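Local coordinates for protein adenosine deaminase (Burkholderia ambifaria, PDB 4GXW) that binds a zinc ion and probably catalyses the hydrolytic deamination of a purine such as adenosine or adenine, at residues 300-303 / 304-308; 97-100 / 101-105; 268-271 / 272-275; 314-317 / 318-321. All coordinates share one frame; numbering follows the deposited sequence.

Contact 1: residues 300-303 / 304-308. With ZN (zinc ion), chain C.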
ATOM      1  N   THR A 300       2.593   2.994   2.610  1.00  9.09           N
ATOM      2  CA  THR A 300       3.721   2.250   3.182  1.00  9.14           C
ATOM      3  C   THR A 300       4.115   0.977   2.427  1.00 10.01           C
ATOM      4  O   THR A 300       5.282   0.578   2.485  1.00  9.32           O
ATOM      5  CB  THR A 300       3.505   1.899   4.684  1.00 10.04           C
ATOM      6  OG1 THR A 300       2.354   1.056   4.832  1.00 10.00           O
ATOM      7  CG2 THR A 300       3.337   3.162   5.540  1.00 10.35           C
ATOM      8  N   ASP A 301       3.153   0.332   1.755  1.00  9.65           N
ATOM      9  CA  ASP A 301       3.363  -0.923   0.982  1.00  9.59           C
ATOM     10  C   ASP A 301       3.637  -2.132   1.884  1.00 11.18           C
ATOM     11  O   ASP A 301       2.798  -3.029   1.999  1.00 12.63           O
ATOM     12  CB  ASP A 301       4.467  -0.744  -0.083  1.00 10.49           C
ATOM     13  CG  ASP A 301       4.332  -1.681  -1.314  1.00 14.96           C
ATOM     14  OD1 ASP A 301       3.363  -2.460  -1.511  1.00 13.69           O
ATOM     15  OD2 ASP A 301       5.249  -1.598  -2.159  1.00 17.96           O
ATOM     16  N   ASP A 302       4.805  -2.153   2.524  1.00 10.81           N
ATOM     17  CA  ASP A 302       5.185  -3.232   3.444  1.00 11.70           C
ATOM     18  C   ASP A 302       5.763  -2.576   4.691  1.00 11.41           C
ATOM     19  O   ASP A 302       6.990  -2.554   4.870  1.00 13.86           O
ATOM     20  CB  ASP A 302       6.221  -4.171   2.805  1.00 13.54           C
ATOM     21  CG  ASP A 302       5.756  -4.745   1.490  1.00 15.45           C
ATOM     22  OD1 ASP A 302       4.923  -5.674   1.498  1.00 15.35           O
ATOM     23  OD2 ASP A 302       6.232  -4.280   0.427  1.00 20.66           O
ATOM     24  N   PRO A 303       4.897  -2.020   5.553  1.00 10.14           N
ATOM     25  CA  PRO A 303       5.369  -1.118   6.610  1.00 10.84           C
ATOM     26  C   PRO A 303       6.391  -1.735   7.560  1.00 11.73           C
ATOM     27  O   PRO A 303       7.352  -1.063   7.924  1.00 14.45           O
ATOM     28  CB  PRO A 303       4.081  -0.721   7.352  1.00 10.87           C
ATOM     29  CG  PRO A 303       3.082  -1.771   6.957  1.00 11.79           C
ATOM     30  CD  PRO A 303       3.428  -2.129   5.556  1.00 10.38           C
ATOM     31  N   THR A 304       6.214  -2.986   7.961  1.00 10.98           N
ATOM     32  CA  THR A 304       7.147  -3.539   8.940  1.00 12.44           C
ATOM     33  C   THR A 304       8.445  -4.025   8.301  1.00 13.48           C
ATOM     34  O   THR A 304       9.479  -4.081   8.965  1.00 19.63           O
ATOM     35  CB  THR A 304       6.524  -4.660   9.771  1.00 13.95           C
ATOM     36  OG1 THR A 304       6.081  -5.698   8.890  1.00 12.86           O
ATOM     37  CG2 THR A 304       5.362  -4.128  10.597  1.00 14.11           C
ATOM     38  N   LEU A 305       8.393  -4.371   7.019  1.00 11.94           N
ATOM     39  CA  LEU A 305       9.583  -4.841   6.308  1.00 13.17           C
ATOM     40  C   LEU A 305      10.380  -3.683   5.703  1.00 15.02           C
ATOM     41  O   LEU A 305      11.605  -3.751   5.611  1.00 16.73           O
ATOM     42  CB  LEU A 305       9.195  -5.840   5.221  1.00 16.14           C
ATOM     43  CG  LEU A 305       8.486  -7.097   5.728  1.00 12.29           C
ATOM     44  CD1 LEU A 305       8.124  -8.024   4.583  1.00 14.24           C
ATOM     45  CD2 LEU A 305       9.330  -7.834   6.751  1.00 18.03           C
ATOM     46  N   HIS A 306       9.687  -2.623   5.303  1.00 13.97           N
ATOM     47  CA  HIS A 306      10.332  -1.409   4.802  1.00 14.65           C
ATOM     48  C   HIS A 306      10.743  -0.479   5.942  1.00 14.81           C
ATOM     49  O   HIS A 306      11.417   0.520   5.709  1.00 16.48           O
ATOM     50  CB  HIS A 306       9.394  -0.631   3.877  1.00 13.46           C
ATOM     51  CG  HIS A 306       9.251  -1.220   2.506  1.00 12.60           C
ATOM     52  ND1 HIS A 306       8.754  -0.490   1.445  1.00 14.28           N
ATOM     53  CD2 HIS A 306       9.524  -2.453   2.023  1.00 13.59           C
ATOM     54  CE1 HIS A 306       8.728  -1.255   0.368  1.00 15.43           C
ATOM     55  NE2 HIS A 306       9.191  -2.449   0.688  1.00 15.25           N
ATOM     56  N   LYS A 307      10.320  -0.802   7.162  1.00 13.11           N
ATOM     57  CA  LYS A 307      10.567   0.049   8.330  1.00 12.72           C
ATOM     58  C   LYS A 307      10.019   1.456   8.123  1.00 12.77           C
ATOM     59  O   LYS A 307      10.713   2.452   8.366  1.00 14.06           O
ATOM     60  CB  LYS A 307      12.060   0.118   8.672  1.00 16.38           C
ATOM     61  CG  LYS A 307      12.698  -1.226   8.990  1.00 23.80           C
ATOM     62  CD  LYS A 307      14.187  -1.058   9.298  1.00 30.58           C
ATOM     63  CE  LYS A 307      14.868  -2.397   9.540  1.00 34.43           C
ATOM     64  NZ  LYS A 307      16.347  -2.277   9.689  1.00 38.60           N
ATOM     65  N   VAL A 308       8.771   1.541   7.680  1.00 11.35           N
ATOM     66  CA  VAL A 308       8.114   2.823   7.473  1.00 10.84           C
ATOM     67  C   VAL A 308       6.658   2.751   7.932  1.00 11.75           C
ATOM     68  O   VAL A 308       5.910   1.871   7.510  1.00 13.31           O
ATOM     69  CB  VAL A 308       8.246   3.288   5.984  1.00 12.54           C
ATOM     70  CG1 VAL A 308       7.565   2.306   5.017  1.00 13.66           C
ATOM     71  CG2 VAL A 308       7.725   4.710   5.789  1.00 13.54           C
TER
HETATM   72 ZN    ZN C 401       2.628  -3.273  -3.381  0.72 10.58          ZN
HETATM   73  O   HOH W   1       4.401  -3.025  -4.201  1.00 13.73           O

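Contact 2: residues 97-100 / 101-105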
ATOM      1  N   ILE A  97      -2.897 -11.099  12.254  1.00  9.55           N
ATOM      2  CA  ILE A  97      -2.073 -10.128  11.545  1.00  9.80           C
ATOM      3  C   ILE A  97      -2.909  -9.000  10.934  1.00 10.18           C
ATOM      4  O   ILE A  97      -2.433  -7.864  10.850  1.00 10.07           O
ATOM      5  CB  ILE A  97      -1.069 -10.760  10.541  1.00  8.81           C
ATOM      6  CG1 ILE A  97      -1.775 -11.527   9.424  1.00 10.24           C
ATOM      7  CG2 ILE A  97      -0.082 -11.656  11.289  1.00 10.70           C
ATOM      8  CD1 ILE A  97      -0.820 -11.964   8.337  1.00 10.23           C
ATOM      9  N   ALA A  98      -4.155  -9.287  10.557  1.00  8.72           N
ATOM     10  CA  ALA A  98      -5.049  -8.228  10.083  1.00  9.06           C
ATOM     11  C   ALA A  98      -5.358  -7.245  11.216  1.00  9.69           C
ATOM     12  O   ALA A  98      -5.287  -6.028  11.037  1.00 10.40           O
ATOM     13  CB  ALA A  98      -6.331  -8.815   9.496  1.00 10.70           C
ATOM     14  N   TYR A  99      -5.679  -7.784  12.388  1.00  9.24           N
ATOM     15  CA  TYR A  99      -6.021  -6.966  13.544  1.00  9.25           C
ATOM     16  C   TYR A  99      -4.827  -6.112  13.959  1.00 10.19           C
ATOM     17  O   TYR A  99      -4.982  -4.917  14.241  1.00 10.04           O
ATOM     18  CB  TYR A  99      -6.470  -7.870  14.692  1.00 11.49           C
ATOM     19  CG  TYR A  99      -6.830  -7.161  15.976  1.00 10.83           C
ATOM     20  CD1 TYR A  99      -8.071  -6.564  16.143  1.00 11.84           C
ATOM     21  CD2 TYR A  99      -5.929  -7.113  17.038  1.00 13.60           C
ATOM     22  CE1 TYR A  99      -8.405  -5.939  17.330  1.00 13.16           C
ATOM     23  CE2 TYR A  99      -6.259  -6.484  18.233  1.00 15.93           C
ATOM     24  CZ  TYR A  99      -7.498  -5.898  18.369  1.00 14.81           C
ATOM     25  OH  TYR A  99      -7.832  -5.269  19.556  1.00 16.00           O
ATOM     26  N   GLU A 100      -3.635  -6.710  13.983  1.00  9.73           N
ATOM     27  CA  GLU A 100      -2.442  -5.976  14.413  1.00 10.88           C
ATOM     28  C   GLU A 100      -2.018  -4.902  13.413  1.00 10.11           C
ATOM     29  O   GLU A 100      -1.575  -3.827  13.812  1.00 10.28           O
ATOM     30  CB  GLU A 100      -1.287  -6.936  14.733  1.00  9.80           C
ATOM     31  CG  GLU A 100      -1.591  -7.805  15.942  1.00 11.83           C
ATOM     32  CD  GLU A 100      -0.459  -8.714  16.371  1.00 12.11           C
ATOM     33  OE1 GLU A 100       0.597  -8.747  15.702  1.00 14.90           O
ATOM     34  OE2 GLU A 100      -0.630  -9.408  17.405  1.00 13.75           O
ATOM     35  N   TYR A 101      -2.159  -5.184  12.123  1.00  9.86           N
ATOM     36  CA  TYR A 101      -1.893  -4.174  11.102  1.00  9.13           C
ATOM     37  C   TYR A 101      -2.833  -2.985  11.293  1.00  9.45           C
ATOM     38  O   TYR A 101      -2.390  -1.832  11.339  1.00  8.97           O
ATOM     39  CB  TYR A 101      -2.014  -4.744   9.677  1.00  9.70           C
ATOM     40  CG  TYR A 101      -2.276  -3.658   8.658  1.00  9.31           C
ATOM     41  CD1 TYR A 101      -1.373  -2.611   8.473  1.00 10.29           C
ATOM     42  CD2 TYR A 101      -3.453  -3.643   7.923  1.00  9.28           C
ATOM     43  CE1 TYR A 101      -1.635  -1.589   7.564  1.00 10.40           C
ATOM     44  CE2 TYR A 101      -3.723  -2.632   7.015  1.00 10.05           C
ATOM     45  CZ  TYR A 101      -2.816  -1.611   6.839  1.00  9.63           C
ATOM     46  OH  TYR A 101      -3.098  -0.615   5.924  1.00 10.30           O
ATOM     47  N   LEU A 102      -4.124  -3.260  11.439  1.00  9.73           N
ATOM     48  CA  LEU A 102      -5.103  -2.191  11.557  1.00 10.02           C
ATOM     49  C   LEU A 102      -4.906  -1.388  12.845  1.00  9.93           C
ATOM     50  O   LEU A 102      -5.086  -0.166  12.849  1.00 10.05           O
ATOM     51  CB  LEU A 102      -6.537  -2.720  11.412  1.00  9.31           C
ATOM     52  CG  LEU A 102      -6.856  -3.257  10.013  1.00  8.47           C
ATOM     53  CD1 LEU A 102      -8.141  -4.064   9.995  1.00 10.69           C
ATOM     54  CD2 LEU A 102      -6.915  -2.127   8.989  1.00 10.28           C
ATOM     55  N   GLU A 103      -4.512  -2.058  13.927  1.00 10.66           N
ATOM     56  CA  GLU A 103      -4.148  -1.354  15.159  1.00 10.61           C
ATOM     57  C   GLU A 103      -2.985  -0.388  14.928  1.00 10.60           C
ATOM     58  O   GLU A 103      -3.020   0.765  15.354  1.00 11.02           O
ATOM     59  CB  GLU A 103      -3.772  -2.346  16.259  1.00 11.47           C
ATOM     60  CG  GLU A 103      -3.365  -1.656  17.549  1.00 12.31           C
ATOM     61  CD  GLU A 103      -3.050  -2.614  18.683  1.00 12.70           C
ATOM     62  OE1 GLU A 103      -2.807  -3.815  18.421  1.00 15.24           O
ATOM     63  OE2 GLU A 103      -3.040  -2.151  19.850  1.00 18.62           O
ATOM     64  N   ASP A 104      -1.949  -0.868  14.250  1.00 11.53           N
ATOM     65  CA  ASP A 104      -0.782  -0.035  13.971  1.00 11.14           C
ATOM     66  C   ASP A 104      -1.109   1.131  13.038  1.00 10.18           C
ATOM     67  O   ASP A 104      -0.601   2.242  13.235  1.00 11.43           O
ATOM     68  CB  ASP A 104       0.370  -0.871  13.406  1.00 11.16           C
ATOM     69  CG  ASP A 104       0.965  -1.828  14.435  1.00 14.96           C
ATOM     70  OD1 ASP A 104       0.807  -1.592  15.657  1.00 15.78           O
ATOM     71  OD2 ASP A 104       1.614  -2.816  14.021  1.00 15.10           O
ATOM     72  N   ALA A 105      -1.949   0.894  12.035  1.00 10.05           N
ATOM     73  CA  ALA A 105      -2.371   1.972  11.141  1.00 10.19           C
ATOM     74  C   ALA A 105      -3.190   3.021  11.902  1.00 11.09           C
ATOM     75  O   ALA A 105      -2.962   4.235  11.763  1.00  9.95           O
ATOM     76  CB  ALA A 105      -3.172   1.403   9.971  1.00  9.82           C
TER

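Contact 3: residues 268-271 / 272-275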
ATOM      1  N   ASN A 268       9.758   2.519  -2.164  1.00 10.37           N
ATOM      2  CA  ASN A 268       9.819   1.486  -3.198  1.00  9.95           C
ATOM      3  C   ASN A 268      11.224   0.891  -3.317  1.00 10.97           C
ATOM      4  O   ASN A 268      12.193   1.618  -3.527  1.00 10.49           O
ATOM      5  CB  ASN A 268       9.381   2.065  -4.536  1.00 10.64           C
ATOM      6  CG  ASN A 268       9.450   1.051  -5.666  1.00  8.69           C
ATOM      7  OD1 ASN A 268      10.341   1.113  -6.515  1.00 11.96           O
ATOM      8  ND2 ASN A 268       8.504   0.112  -5.683  1.00 10.36           N
ATOM      9  N   SER A 269      11.336  -0.427  -3.157  1.00 11.17           N
ATOM     10  CA  SER A 269      12.649  -1.059  -3.086  1.00 10.65           C
ATOM     11  C   SER A 269      13.424  -0.951  -4.391  1.00 11.24           C
ATOM     12  O   SER A 269      14.646  -0.767  -4.374  1.00 12.03           O
ATOM     13  CB  SER A 269      12.532  -2.532  -2.692  1.00 14.43           C
ATOM     14  OG  SER A 269      11.911  -2.684  -1.430  1.00 16.84           O
ATOM     15  N   TYR A 270      12.724  -1.107  -5.513  1.00 10.21           N
ATOM     16  CA  TYR A 270      13.384  -1.073  -6.811  1.00 10.62           C
ATOM     17  C   TYR A 270      14.173   0.219  -7.004  1.00  9.76           C
ATOM     18  O   TYR A 270      15.346   0.179  -7.386  1.00 11.14           O
ATOM     19  CB  TYR A 270      12.377  -1.288  -7.954  1.00 10.26           C
ATOM     20  CG  TYR A 270      12.994  -1.139  -9.336  1.00 10.35           C
ATOM     21  CD1 TYR A 270      13.709  -2.178  -9.930  1.00 11.55           C
ATOM     22  CD2 TYR A 270      12.866   0.051 -10.042  1.00 11.41           C
ATOM     23  CE1 TYR A 270      14.275  -2.020 -11.195  1.00 10.28           C
ATOM     24  CE2 TYR A 270      13.426   0.214 -11.292  1.00 11.36           C
ATOM     25  CZ  TYR A 270      14.125  -0.821 -11.862  1.00 12.14           C
ATOM     26  OH  TYR A 270      14.662  -0.654 -13.111  1.00 15.11           O
ATOM     27  N   TYR A 271      13.544   1.365  -6.753  1.00 11.89           N
ATOM     28  CA  TYR A 271      14.258   2.623  -6.960  1.00 10.46           C
ATOM     29  C   TYR A 271      15.364   2.862  -5.937  1.00 11.64           C
ATOM     30  O   TYR A 271      16.395   3.426  -6.285  1.00 12.91           O
ATOM     31  CB  TYR A 271      13.307   3.830  -7.103  1.00 10.30           C
ATOM     32  CG  TYR A 271      12.613   3.840  -8.452  1.00 11.16           C
ATOM     33  CD1 TYR A 271      13.351   3.952  -9.627  1.00 11.23           C
ATOM     34  CD2 TYR A 271      11.232   3.717  -8.555  1.00 10.19           C
ATOM     35  CE1 TYR A 271      12.737   3.933 -10.873  1.00 11.03           C
ATOM     36  CE2 TYR A 271      10.603   3.701  -9.798  1.00  9.84           C
ATOM     37  CZ  TYR A 271      11.362   3.809 -10.954  1.00  9.09           C
ATOM     38  OH  TYR A 271      10.742   3.791 -12.181  1.00 10.79           O
ATOM     39  N   LEU A 272      15.165   2.418  -4.697  1.00 10.86           N
ATOM     40  CA  LEU A 272      16.230   2.509  -3.689  1.00 12.04           C
ATOM     41  C   LEU A 272      17.449   1.682  -4.091  1.00 13.48           C
ATOM     42  O   LEU A 272      18.591   2.058  -3.825  1.00 15.47           O
ATOM     43  CB  LEU A 272      15.723   2.048  -2.316  1.00 12.70           C
ATOM     44  CG  LEU A 272      14.883   3.054  -1.524  1.00 11.70           C
ATOM     45  CD1 LEU A 272      14.188   2.385  -0.350  1.00 14.31           C
ATOM     46  CD2 LEU A 272      15.783   4.168  -1.035  1.00 13.89           C
ATOM     47  N   ARG A 273      17.199   0.552  -4.740  1.00 13.60           N
ATOM     48  CA  ARG A 273      18.258  -0.378  -5.092  1.00 14.61           C
ATOM     49  C   ARG A 273      18.994   0.049  -6.361  1.00 14.90           C
ATOM     50  O   ARG A 273      20.209  -0.135  -6.472  1.00 19.51           O
ATOM     51  CB  ARG A 273      17.650  -1.773  -5.252  1.00 17.19           C
ATOM     52  CG  ARG A 273      18.629  -2.898  -5.453  1.00 25.68           C
ATOM     53  CD  ARG A 273      17.915  -4.251  -5.386  1.00 19.22           C
ATOM     54  NE  ARG A 273      16.841  -4.392  -6.369  1.00 15.60           N
ATOM     55  CZ  ARG A 273      15.547  -4.452  -6.074  1.00 14.07           C
ATOM     56  NH1 ARG A 273      15.141  -4.362  -4.810  1.00 18.82           N
ATOM     57  NH2 ARG A 273      14.650  -4.596  -7.042  1.00 16.38           N
ATOM     58  N   THR A 274      18.275   0.644  -7.310  1.00 14.30           N
ATOM     59  CA  THR A 274      18.839   0.909  -8.634  1.00 15.10           C
ATOM     60  C   THR A 274      19.379   2.322  -8.853  1.00 16.80           C
ATOM     61  O   THR A 274      20.237   2.530  -9.711  1.00 20.19           O
ATOM     62  CB  THR A 274      17.841   0.557  -9.778  1.00 14.05           C
ATOM     63  OG1 THR A 274      16.632   1.317  -9.620  1.00 14.87           O
ATOM     64  CG2 THR A 274      17.520  -0.922  -9.774  1.00 15.72           C
ATOM     65  N   LEU A 275      18.877   3.290  -8.093  1.00 14.78           N
ATOM     66  CA  LEU A 275      19.369   4.665  -8.183  1.00 16.65           C
ATOM     67  C   LEU A 275      20.512   4.894  -7.185  1.00 17.21           C
ATOM     68  O   LEU A 275      20.446   4.412  -6.056  1.00 18.89           O
ATOM     69  CB  LEU A 275      18.234   5.652  -7.906  1.00 16.03           C
ATOM     70  CG  LEU A 275      17.055   5.633  -8.881  1.00 16.61           C
ATOM     71  CD1 LEU A 275      15.967   6.605  -8.453  1.00 15.57           C
ATOM     72  CD2 LEU A 275      17.544   5.968 -10.276  1.00 21.91           C
TER

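Contact 4: residues 314-317 / 318-321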
ATOM      1  N   TRP A 314       4.298   9.856   4.848  1.00  8.92           N
ATOM      2  CA  TRP A 314       3.914  11.236   4.598  1.00  9.22           C
ATOM      3  C   TRP A 314       5.096  12.202   4.800  1.00 10.28           C
ATOM      4  O   TRP A 314       5.331  13.094   3.980  1.00 10.53           O
ATOM      5  CB  TRP A 314       2.681  11.602   5.453  1.00  9.27           C
ATOM      6  CG  TRP A 314       1.458  11.005   4.857  1.00  9.64           C
ATOM      7  CD1 TRP A 314       1.022   9.721   4.993  1.00 10.17           C
ATOM      8  CD2 TRP A 314       0.551  11.644   3.945  1.00  8.58           C
ATOM      9  NE1 TRP A 314      -0.118   9.525   4.243  1.00  9.91           N
ATOM     10  CE2 TRP A 314      -0.422  10.688   3.589  1.00  7.57           C
ATOM     11  CE3 TRP A 314       0.462  12.932   3.410  1.00  9.89           C
ATOM     12  CZ2 TRP A 314      -1.472  10.984   2.713  1.00  9.37           C
ATOM     13  CZ3 TRP A 314      -0.576  13.221   2.544  1.00 11.46           C
ATOM     14  CH2 TRP A 314      -1.528  12.252   2.204  1.00 10.23           C
ATOM     15  N   GLU A 315       5.856  11.996   5.872  1.00 10.61           N
ATOM     16  CA  GLU A 315       7.044  12.807   6.139  1.00 11.97           C
ATOM     17  C   GLU A 315       8.017  12.811   4.949  1.00 11.35           C
ATOM     18  O   GLU A 315       8.496  13.869   4.539  1.00 10.29           O
ATOM     19  CB  GLU A 315       7.757  12.299   7.392  1.00 10.70           C
ATOM     20  CG  GLU A 315       9.108  12.960   7.632  1.00 11.98           C
ATOM     21  CD  GLU A 315       9.817  12.430   8.861  1.00 13.80           C
ATOM     22  OE1 GLU A 315       9.124  11.978   9.800  1.00 13.85           O
ATOM     23  OE2 GLU A 315      11.073  12.459   8.894  1.00 13.83           O
ATOM     24  N   LEU A 316       8.283  11.630   4.383  1.00 10.72           N
ATOM     25  CA  LEU A 316       9.229  11.521   3.272  1.00 10.26           C
ATOM     26  C   LEU A 316       8.838  12.368   2.064  1.00 10.68           C
ATOM     27  O   LEU A 316       9.702  12.917   1.380  1.00 11.21           O
ATOM     28  CB  LEU A 316       9.401  10.059   2.845  1.00 11.74           C
ATOM     29  CG  LEU A 316      10.177   9.164   3.811  1.00 10.01           C
ATOM     30  CD1 LEU A 316      10.176   7.723   3.315  1.00 14.14           C
ATOM     31  CD2 LEU A 316      11.602   9.671   4.007  1.00 12.82           C
ATOM     32  N   MET A 317       7.542  12.468   1.792  1.00 10.16           N
ATOM     33  CA  MET A 317       7.083  13.297   0.677  1.00 10.01           C
ATOM     34  C   MET A 317       7.534  14.752   0.842  1.00  9.75           C
ATOM     35  O   MET A 317       7.923  15.413  -0.125  1.00 11.95           O
ATOM     36  CB  MET A 317       5.561  13.230   0.553  1.00 10.30           C
ATOM     37  CG  MET A 317       5.018  11.827   0.404  1.00 10.27           C
ATOM     38  SD  MET A 317       5.559  10.966  -1.090  1.00 10.75           S
ATOM     39  CE  MET A 317       4.486  11.692  -2.314  1.00 11.71           C
ATOM     40  N   PHE A 318       7.489  15.226   2.083  1.00 10.64           N
ATOM     41  CA  PHE A 318       7.894  16.576   2.454  1.00 12.21           C
ATOM     42  C   PHE A 318       9.416  16.707   2.607  1.00 12.05           C
ATOM     43  O   PHE A 318      10.012  17.670   2.126  1.00 13.61           O
ATOM     44  CB  PHE A 318       7.177  16.956   3.757  1.00 13.16           C
ATOM     45  CG  PHE A 318       7.496  18.337   4.270  1.00 14.94           C
ATOM     46  CD1 PHE A 318       6.733  19.429   3.881  1.00 19.50           C
ATOM     47  CD2 PHE A 318       8.533  18.538   5.172  1.00 15.53           C
ATOM     48  CE1 PHE A 318       7.015  20.699   4.365  1.00 23.63           C
ATOM     49  CE2 PHE A 318       8.816  19.803   5.660  1.00 16.83           C
ATOM     50  CZ  PHE A 318       8.058  20.883   5.250  1.00 20.33           C
ATOM     51  N   SER A 319      10.053  15.749   3.275  1.00 10.94           N
ATOM     52  CA  SER A 319      11.466  15.909   3.617  1.00 13.67           C
ATOM     53  C   SER A 319      12.403  15.638   2.445  1.00 11.28           C
ATOM     54  O   SER A 319      13.470  16.228   2.362  1.00 14.73           O
ATOM     55  CB  SER A 319      11.845  14.990   4.785  1.00 12.52           C
ATOM     56  OG  SER A 319      11.660  13.630   4.429  1.00 12.16           O
ATOM     57  N   HIS A 320      12.015  14.722   1.565  1.00 12.04           N
ATOM     58  CA  HIS A 320      12.911  14.272   0.493  1.00 12.27           C
ATOM     59  C   HIS A 320      12.437  14.608  -0.916  1.00 12.07           C
ATOM     60  O   HIS A 320      13.263  14.820  -1.808  1.00 14.53           O
ATOM     61  CB  HIS A 320      13.145  12.761   0.572  1.00 12.86           C
ATOM     62  CG  HIS A 320      14.025  12.332   1.705  1.00 12.01           C
ATOM     63  ND1 HIS A 320      13.658  12.448   3.030  1.00 12.91           N
ATOM     64  CD2 HIS A 320      15.259  11.773   1.705  1.00 13.80           C
ATOM     65  CE1 HIS A 320      14.627  11.980   3.797  1.00 12.43           C
ATOM     66  NE2 HIS A 320      15.610  11.563   3.018  1.00 15.03           N
ATOM     67  N   PHE A 321      11.127  14.668  -1.123  1.00 12.69           N
ATOM     68  CA  PHE A 321      10.608  14.753  -2.482  1.00 13.93           C
ATOM     69  C   PHE A 321      10.082  16.130  -2.898  1.00 13.09           C
ATOM     70  O   PHE A 321       9.498  16.278  -3.978  1.00 16.50           O
ATOM     71  CB  PHE A 321       9.618  13.617  -2.744  1.00 14.57           C
ATOM     72  CG  PHE A 321      10.275  12.270  -2.743  1.00 10.56           C
ATOM     73  CD1 PHE A 321      11.026  11.868  -3.834  1.00 13.80           C
ATOM     74  CD2 PHE A 321      10.204  11.435  -1.638  1.00 12.49           C
ATOM     75  CE1 PHE A 321      11.666  10.642  -3.843  1.00 14.76           C
ATOM     76  CE2 PHE A 321      10.841  10.206  -1.636  1.00 12.41           C
ATOM     77  CZ  PHE A 321      11.568   9.804  -2.748  1.00 15.60           C
TER
HETATM   78  O   HOH W   2      12.685  12.393   6.793  1.00 14.97           O

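Contact 1: residues 300-303 / 304-308
D302 and H306 make the dense part of this turn, which leaves the C-terminal end of strand 295-298 in the TIM-barrel fold of the adenosine deaminase family. The backbone oxygen D302 O takes the amide H306 N at 2.7 Å, almost in line with the C=O bond (C=O...N 177°), and a weak, bent second bond from L305 N. One turn of a weakly bonded helix results, and it brings the H306 ring against D302, whose CB sits over one face, 4.1 Å from the centroid, a CH-pi contact. The carboxylate and ring planes are 61° apart, and the ring's ND1 is held by T267. The buried flank continues at T300, whose CG2 lies 3.5 Å from V308 O while its OG1 bonds to E33. The other side is looser. K307 has a positive phi and an extended chain that leads into solvent, while the backbone is pinned beyond it by V308 N to P303 O, 3.0 Å. Just before D302 in the chain, D301 reaches the zinc site, completed by H35, H37 and H216: its OD1 binds the metal at 2.2 Å, and its OD2 accepts a 2.6 Å hydrogen bond from the zinc-bound water.

Contact 2: residues 97-100 / 101-105
Y99 O receives the amide E103 N at 2.9 Å, the shortest of four successive bonds between these segments, with an N-H...O angle of 158°. Its neighbours are equally regular: Y101 N to I97 O, L102 N to A98 O and D104 N to E100 O, each 3.0 Å. Side chains follow the same spacing. CG of L102 rests 3.3 Å from A98 O, because the leucine leaves its CA with CG anti to the carbonyl carbon (chi1 -67°) and so lies back along the preceding turn. D104 does likewise, and its CG comes 3.3 Å from E100 O. The four bonds, all from residue i+4 to residue i, define a plain alpha helix, 91-106, one of the outer helices of the TIM barrel, leading into strand 110-117. Its inner face carries Y101 and L102, both touching A113 of that strand; Y101 OH goes on to bond E33 OE1, and L102 also meets M141 and A144 of helix 130-148. The outer polar side is acidic. The carboxylates of E100 and E103 run out broadly side by side but stay separate, OE2 of E100 standing 6.1 Å from OE1 of E103, and neither relies on the other: R43 forms salt bridges with E103 OE1 and D104 OD2, a geometry that would offset the like charges, while E100 OE2 pairs with R96 and its OE1 bonds T46. Near E103, the Y99 ring lies obliquely, CE2 4.4 Å from OE1, with Y99 OH bonded to D147.

Contact 3: residues 268-271 / 272-275
Y270 O is bonded to T274 twice: T274 N comes to 3.0 Å of Y270 O and T274 OG1 donates to it at 2.8 Å, from above the carbonyl plane, 39° out of it. R273 N adds a weak third bond. The hydroxyl gets there because T274 OG1 lies between the backbone N and the carbonyl carbon (chi1 58°), which turns CG2 over one face of the Y270 ring, 4.0 Å from its centroid, in a CH-pi contact. The guanidinium of R273 stands nearly upright to that ring, planes 76° apart, with NH2 at the ring edge, 3.9 Å from Y270 CD1; NH1 is satisfied elsewhere, by P73 O. Further main-chain acceptors are met in the same way: S269 O takes R273 N, and Y271 O takes L275 N at 3.1 Å as the chain leaves the helix, while L275 CD1 packs 3.9 Å from Y271 CD1, the two side chains alongside one another. S269 OG bonds to R69. N268 accepts with both backbone and side chain: its O takes L272 N, and OD1 takes Y271 N at 3.2 Å, while ND2 makes a weak bond to E219. An asparagine accepting from the amide three residues on is the signature of a helix N-cap, here starting helix 269-274 with a side chain about 7 Å from the zinc ion of the barrel.

Contact 4: residues 314-317 / 318-321
The imidazole of H320 is met obliquely by L316, whose CD2 is 3.6 Å from ND1, and at its edge, in plane, by S319 OG, which shares a 2.7 Å hydrogen bond with ND1. NE2 is bonded to P10 O, so both ring nitrogens have partners. The F321 ring turns its edge toward CA of M317, while its CD2 lies 3.4 Å from L316 O; W280 meets this ring edge-to-face.

S319 OG is also reached by a water, 2.9 Å away, that donates to E315 OE2 at 2.6 Å and thereby ties a buried carboxylate to the hydroxyl. The serine's OG sits between the backbone N and the carbonyl carbon (chi1 62°), turned back over the previous turn, 3.4 Å from L316 CA.

Backbone bonding shows the end of an alpha helix. S319 N to E315 O, at 2.7 Å, is close to straight on the carbonyl (C=O...N 164°), and H320 N to L316 O follows at 2.9 Å. Beyond that the pattern frays: F321 N makes only weak bonds, shared between L316 O and M317 O.

This terminal turn of helix 310-319 is wedged between elements of the barrel. W314 and M317, the latter with a chain bent at both chi2 and chi3, pack on F331 of helix 325-338 and on P298 of strand 295-298, and M317 also touches I296 of that strand; F318 reaches I325.

Overall arrangement
From the N terminus the order is contacts 2, 3, 1 and 4. Each is a continuous run of chain, so each closes only a local turn, and none nests within or crosses another. Contacts 1 and 3 touch, H306 NE2 lying 3.5 Å from S269 OG; the other pairs stay apart. They are joined through third parties. E33, on strand 31-33, bonds Y101 of contact 2 by one carboxylate oxygen and T300 of contact 1 by the other. H284 meets the rings of Y271 in contact 3 and F321 in contact 4, and P10 packs against L272 and accepts a hydrogen bond from H320. Contact 1, with helix 310-319 just after it, joins the zinc site to contact 4.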